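Side-chain contacts in Exo-arabinanase (Penicillium chrysogenum, PDB 3A72), which probably cleaves alpha-1,5-linked arabinan from its chain ends, as an exo-acting glycosyl hydrolase: residues 106-110 / 111-115; 93-96 / 97-101. All coordinates share one frame; numbering follows the deposited sequence.

Contact 1: residues 106-110 / 111-115; sequences SIPTD and LSSTD
D110 and S112 meet at the tip of the loop joining the second and third strands of one blade in this six-bladed propeller. D110 OD1 takes both S112 groups from the same face of its carboxylate. The backbone N of S112, at 3.0 Å from D110 OD1, comes from above the plane and closes an Asx turn. S112 OG donates to D110 OD1 at 2.7 Å on the syn side, 27° out of plane. With chi1 68°, D110 carries its CG between backbone N and carbonyl carbon, which brings OD1 back over the chain. D110 itself sits in a type I beta turn from P108 to L111, closed by L111 N to P108 O at 2.9 Å.

L111 sends its side chain off the other way, where CD2 meets I107 CG2 at 3.9 Å and R80 of strand 79-80 touches it. I107 CG2 also sits 3.3 Å from S113 O, a buried carbonyl oxygen with no polar partner in the model. Farther out, S106 OG pairs with D72 and N75, and N75 also holds D115 OD2. Between the two arms a water donates to S106 O at 2.8 Å and meets S113 OG at 2.7 Å.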
ATOM      1  N   SER A 106      -8.350  11.687  -4.836  1.00  4.84           N
ATOM      2  CA  SER A 106      -8.692  13.092  -4.969  1.00  4.71           C
ATOM      3  C   SER A 106      -9.904  13.364  -4.119  1.00  4.71           C
ATOM      4  O   SER A 106     -10.954  12.734  -4.289  1.00  5.05           O
ATOM      5  CB  SER A 106      -9.017  13.352  -6.451  1.00  4.87           C
ATOM      6  OG  SER A 106      -9.642  14.621  -6.622  1.00  5.41           O
ATOM      7  N   ILE A 107      -9.740  14.307  -3.177  1.00  4.80           N
ATOM      8  CA  ILE A 107     -10.695  14.515  -2.083  1.00  4.71           C
ATOM      9  C   ILE A 107     -10.705  16.020  -1.821  1.00  4.94           C
ATOM     10  O   ILE A 107      -9.629  16.590  -1.574  1.00  5.37           O
ATOM     11  CB  ILE A 107     -10.280  13.770  -0.802  1.00  4.66           C
ATOM     12  CG1 ILE A 107     -10.201  12.260  -1.036  1.00  4.82           C
ATOM     13  CG2 ILE A 107     -11.207  14.114   0.376  1.00  4.92           C
ATOM     14  CD1 ILE A 107      -9.564  11.530   0.105  1.00  5.25           C
ATOM     15  N   PRO A 108     -11.852  16.691  -1.801  1.00  5.00           N
ATOM     16  CA  PRO A 108     -11.866  18.113  -1.428  1.00  5.32           C
ATOM     17  C   PRO A 108     -11.496  18.281   0.038  1.00  4.92           C
ATOM     18  O   PRO A 108     -11.599  17.366   0.845  1.00  5.37           O
ATOM     19  CB  PRO A 108     -13.333  18.514  -1.641  1.00  6.47           C
ATOM     20  CG  PRO A 108     -13.946  17.483  -2.509  1.00  7.88           C
ATOM     21  CD  PRO A 108     -13.217  16.226  -2.088  1.00  5.99           C
ATOM     22  N   THR A 109     -11.112  19.519   0.408  1.00  5.30           N
ATOM     23  CA  THR A 109     -10.750  19.827   1.778  1.00  5.31           C
ATOM     24  C   THR A 109     -11.844  19.436   2.763  1.00  5.23           C
ATOM     25  O   THR A 109     -11.569  19.000   3.887  1.00  5.90           O
ATOM     26  CB  THR A 109     -10.416  21.319   1.912  1.00  5.83           C
ATOM     27  OG1 THR A 109      -9.373  21.676   1.007  1.00  6.10           O
ATOM     28  CG2 THR A 109     -10.050  21.662   3.354  1.00  7.01           C
ATOM     29  N   ASP A 110     -13.110  19.599   2.342  1.00  4.87           N
ATOM     30  CA  ASP A 110     -14.250  19.272   3.205  1.00  5.46           C
ATOM     31  C   ASP A 110     -14.505  17.771   3.355  1.00  5.11           C
ATOM     32  O   ASP A 110     -15.465  17.420   4.063  1.00  6.18           O
ATOM     33  CB  ASP A 110     -15.502  20.028   2.744  1.00  5.66           C
ATOM     34  CG  ASP A 110     -16.055  19.573   1.402  1.00  6.03           C
ATOM     35  OD1 ASP A 110     -15.590  18.570   0.839  1.00  6.17           O
ATOM     36  OD2 ASP A 110     -16.968  20.284   0.896  1.00  8.37           O
ATOM     37  N   LEU A 111     -13.698  16.911   2.744  1.00  5.01           N
ATOM     38  CA  LEU A 111     -13.801  15.460   2.898  1.00  5.05           C
ATOM     39  C   LEU A 111     -15.111  14.929   2.332  1.00  5.02           C
ATOM     40  O   LEU A 111     -15.548  13.821   2.686  1.00  5.63           O
ATOM     41  CB  LEU A 111     -13.578  14.975   4.333  1.00  5.31           C
ATOM     42  CG  LEU A 111     -12.272  15.426   4.962  1.00  5.63           C
ATOM     43  CD1 LEU A 111     -12.146  14.800   6.360  1.00  7.37           C
ATOM     44  CD2 LEU A 111     -11.038  15.105   4.139  1.00  6.35           C
ATOM     45  N   SER A 112     -15.750  15.646   1.407  1.00  5.19           N
ATOM     46  CA  SER A 112     -17.094  15.274   0.993  1.00  5.30           C
ATOM     47  C   SER A 112     -17.158  14.135  -0.006  1.00  4.72           C
ATOM     48  O   SER A 112     -18.251  13.579  -0.193  1.00  5.64           O
ATOM     49  CB  SER A 112     -17.806  16.496   0.400  1.00  6.54           C
ATOM     50  OG  SER A 112     -17.094  17.032  -0.714  1.00  7.16           O
ATOM     51  N   SER A 113     -16.077  13.774  -0.647  1.00  5.19           N
ATOM     52  CA  SER A 113     -16.074  12.735  -1.674  1.00  5.11           C
ATOM     53  C   SER A 113     -14.695  12.117  -1.774  1.00  4.70           C
ATOM     54  O   SER A 113     -13.727  12.689  -1.307  1.00  5.87           O
ATOM     55  CB  SER A 113     -16.519  13.305  -3.016  1.00  5.37           C
ATOM     56  OG  SER A 113     -15.675  14.363  -3.446  1.00  6.52           O
ATOM     57  N   THR A 114     -14.656  10.970  -2.443  1.00  4.58           N
ATOM     58  CA  THR A 114     -13.431  10.222  -2.731  1.00  4.41           C
ATOM     59  C   THR A 114     -13.390   9.850  -4.199  1.00  4.05           C
ATOM     60  O   THR A 114     -14.424   9.561  -4.796  1.00  4.77           O
ATOM     61  CB  THR A 114     -13.349   8.969  -1.823  1.00  4.65           C
ATOM     62  OG1 THR A 114     -14.625   8.293  -1.828  1.00  4.73           O
ATOM     63  CG2 THR A 114     -12.982   9.319  -0.413  1.00  4.97           C
ATOM     64  N   ASP A 115     -12.213   9.849  -4.799  1.00  4.53           N
ATOM     65  CA  ASP A 115     -12.074   9.557  -6.211  1.00  4.52           C
ATOM     66  C   ASP A 115     -10.669   9.027  -6.445  1.00  4.62           C
ATOM     67  O   ASP A 115      -9.690   9.799  -6.448  1.00  5.17           O
ATOM     68  CB  ASP A 115     -12.343  10.795  -7.037  1.00  5.11           C
ATOM     69  CG  ASP A 115     -12.296  10.635  -8.499  1.00  6.35           C
ATOM     70  OD1 ASP A 115     -12.120   9.550  -9.050  1.00  7.71           O
ATOM     71  OD2 ASP A 115     -12.485  11.696  -9.213  1.00 10.27           O
TER
HETATM   72  O   HOH W   1     -13.666  13.267  -4.875  1.00  7.14           O

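Contact 2: residues 93-96 / 97-101; sequences GSFK and KGTLL
A type II beta turn from K96 to T99 brings the chain into strand 100-106 of a propeller blade, and T99 grips K96 across it. The backbone bond that closes the turn runs from T99 N to K96 O, 3.0 Å long with an N-H...O angle of 163°. Ahead of T99 the chain passes through G98 with phi at 90°, where a CB would press against the carbonyl oxygen of K97.

The T99 side chain then folds back over the same carbonyl. OG1 lies anti to its own carbonyl carbon, chi1 -63°, and this puts it 2.7 Å from K96 O. Its one proton could go there or to Q122 OE1, which also bonds this hydroxyl, and the model does not settle the choice. Either way the hydroxyl lies between the turn and Q122, just past the end of strand 114-121.

The same chi1 swings CG2 toward F95, where it comes 4.0 Å from F95 CD1. T99 OG1, on the other branch, lies 3.7 Å from F95 CB, so both tips of the threonine touch the phenylalanine. The lysine side chains add little beyond CB; both bend at chi3 and run out at the surface.

Around the turn, F95 packs on Q122 and L186 in loops, while T99 rests on A120 of strand 114-121. Backbone bonds from G98 and T99 tie the turn to L88, just after strand 82-87, and L100 pairs with S121 on the neighbouring strand.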
ATOM      1  N   GLY A  93      -2.002  -2.231 -22.731  1.00  8.69           N
ATOM      2  CA  GLY A  93      -2.600  -1.378 -23.745  1.00  9.46           C
ATOM      3  C   GLY A  93      -1.541  -0.570 -24.439  1.00  9.45           C
ATOM      4  O   GLY A  93      -0.524  -1.066 -24.929  1.00 10.52           O
ATOM      5  N   SER A  94      -1.742   0.717 -24.502  1.00  9.75           N
ATOM      6  CA  SER A  94      -0.849   1.674 -25.189  1.00 10.02           C
ATOM      7  C   SER A  94       0.311   2.111 -24.283  1.00 10.30           C
ATOM      8  O   SER A  94       1.136   2.878 -24.751  1.00 10.53           O
ATOM      9  CB  SER A  94      -1.599   2.929 -25.661  1.00 11.28           C
ATOM     10  OG  SER A  94      -1.970   3.739 -24.546  1.00 11.58           O
ATOM     11  N   PHE A  95       0.400   1.621 -23.048  1.00  8.77           N
ATOM     12  CA  PHE A  95       1.404   2.043 -22.083  1.00  8.07           C
ATOM     13  C   PHE A  95       2.506   0.989 -21.954  1.00  8.25           C
ATOM     14  O   PHE A  95       2.276  -0.174 -21.551  1.00  8.54           O
ATOM     15  CB  PHE A  95       0.765   2.317 -20.708  1.00  8.78           C
ATOM     16  CG  PHE A  95      -0.189   3.466 -20.738  1.00  8.49           C
ATOM     17  CD1 PHE A  95       0.280   4.734 -20.422  1.00  9.46           C
ATOM     18  CD2 PHE A  95      -1.519   3.335 -21.080  1.00  9.25           C
ATOM     19  CE1 PHE A  95      -0.568   5.818 -20.454  1.00 10.85           C
ATOM     20  CE2 PHE A  95      -2.378   4.408 -21.118  1.00 10.19           C
ATOM     21  CZ  PHE A  95      -1.900   5.665 -20.821  1.00 10.70           C
ATOM     22  N   LYS A  96       3.726   1.399 -22.354  1.00  7.76           N
ATOM     23  CA  LYS A  96       4.858   0.489 -22.335  1.00  8.07           C
ATOM     24  C   LYS A  96       5.192  -0.004 -20.954  1.00  7.56           C
ATOM     25  O   LYS A  96       4.977   0.681 -19.949  1.00  7.84           O
ATOM     26  CB  LYS A  96       6.134   1.272 -22.872  1.00 11.34           C
ATOM     27  CG  LYS A  96       6.259   1.264 -24.352  1.00 18.96           C
ATOM     28  CD  LYS A  96       7.494   2.048 -24.809  1.00 20.01           C
ATOM     29  CE  LYS A  96       8.736   1.546 -24.099  1.00 20.11           C
ATOM     30  NZ  LYS A  96       9.924   2.083 -24.891  1.00 20.06           N
ATOM     31  N   LYS A  97       5.844  -1.190 -20.886  1.00  7.95           N
ATOM     32  CA  LYS A  97       6.610  -1.593 -19.719  1.00  7.76           C
ATOM     33  C   LYS A  97       7.445  -0.428 -19.236  1.00  7.29           C
ATOM     34  O   LYS A  97       8.072   0.261 -20.066  1.00  7.96           O
ATOM     35  CB  LYS A  97       7.501  -2.742 -20.107  1.00  8.83           C
ATOM     36  CG  LYS A  97       8.382  -3.307 -19.011  1.00 10.16           C
ATOM     37  CD  LYS A  97       9.174  -4.496 -19.439  1.00 16.18           C
ATOM     38  CE  LYS A  97      10.310  -4.290 -20.418  1.00 30.72           C
ATOM     39  NZ  LYS A  97      11.428  -5.354 -20.373  1.00 36.18           N
ATOM     40  N   GLY A  98       7.461  -0.216 -17.937  1.00  7.10           N
ATOM     41  CA  GLY A  98       8.239   0.870 -17.376  1.00  7.57           C
ATOM     42  C   GLY A  98       7.517   2.168 -17.265  1.00  6.87           C
ATOM     43  O   GLY A  98       8.028   3.124 -16.636  1.00  7.25           O
ATOM     44  N   THR A  99       6.309   2.294 -17.846  1.00  7.04           N
ATOM     45  CA  THR A  99       5.453   3.401 -17.477  1.00  5.99           C
ATOM     46  C   THR A  99       5.314   3.411 -15.959  1.00  5.76           C
ATOM     47  O   THR A  99       5.058   2.378 -15.356  1.00  6.72           O
ATOM     48  CB  THR A  99       4.066   3.232 -18.105  1.00  6.48           C
ATOM     49  OG1 THR A  99       4.159   3.257 -19.546  1.00  7.51           O
ATOM     50  CG2 THR A  99       3.126   4.343 -17.682  1.00  8.71           C
ATOM     51  N   LEU A 100       5.443   4.557 -15.322  1.00  5.92           N
ATOM     52  CA  LEU A 100       5.320   4.703 -13.901  1.00  5.20           C
ATOM     53  C   LEU A 100       3.944   5.255 -13.578  1.00  5.32           C
ATOM     54  O   LEU A 100       3.585   6.327 -14.076  1.00  6.40           O
ATOM     55  CB  LEU A 100       6.409   5.599 -13.351  1.00  5.78           C
ATOM     56  CG  LEU A 100       6.335   5.845 -11.830  1.00  6.10           C
ATOM     57  CD1 LEU A 100       6.573   4.586 -11.006  1.00  6.71           C
ATOM     58  CD2 LEU A 100       7.341   6.938 -11.466  1.00  7.14           C
ATOM     59  N   LEU A 101       3.180   4.541 -12.781  1.00  5.04           N
ATOM     60  CA  LEU A 101       1.835   4.922 -12.419  1.00  5.00           C
ATOM     61  C   LEU A 101       1.776   5.406 -10.969  1.00  4.67           C
ATOM     62  O   LEU A 101       2.498   4.921 -10.097  1.00  5.05           O
ATOM     63  CB  LEU A 101       0.867   3.764 -12.588  1.00  5.70           C
ATOM     64  CG  LEU A 101       0.841   3.154 -13.984  1.00  5.96           C
ATOM     65  CD1 LEU A 101      -0.066   1.938 -14.028  1.00  6.79           C
ATOM     66  CD2 LEU A 101       0.392   4.207 -15.007  1.00  6.76           C
TER

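How the contacts relate
Both contacts serve strand 100-106 of the same four-stranded blade, one at each end. Contact 2 is the turn by which the chain enters this strand from strand 82-87; contact 1 is the loop that takes it on to strand 114-121. Their centres are 28 Å apart and their nearest atoms about 13 Å, so they do not touch; strand 100-106 connects them. Each centre lies about 20 Å from the centre of the chain. Contact 1 is on the substrate side: the side chain of L111 comes within about 7 Å of a bound arabinofuranose, whereas contact 2 is surface packing at the far end of the strand.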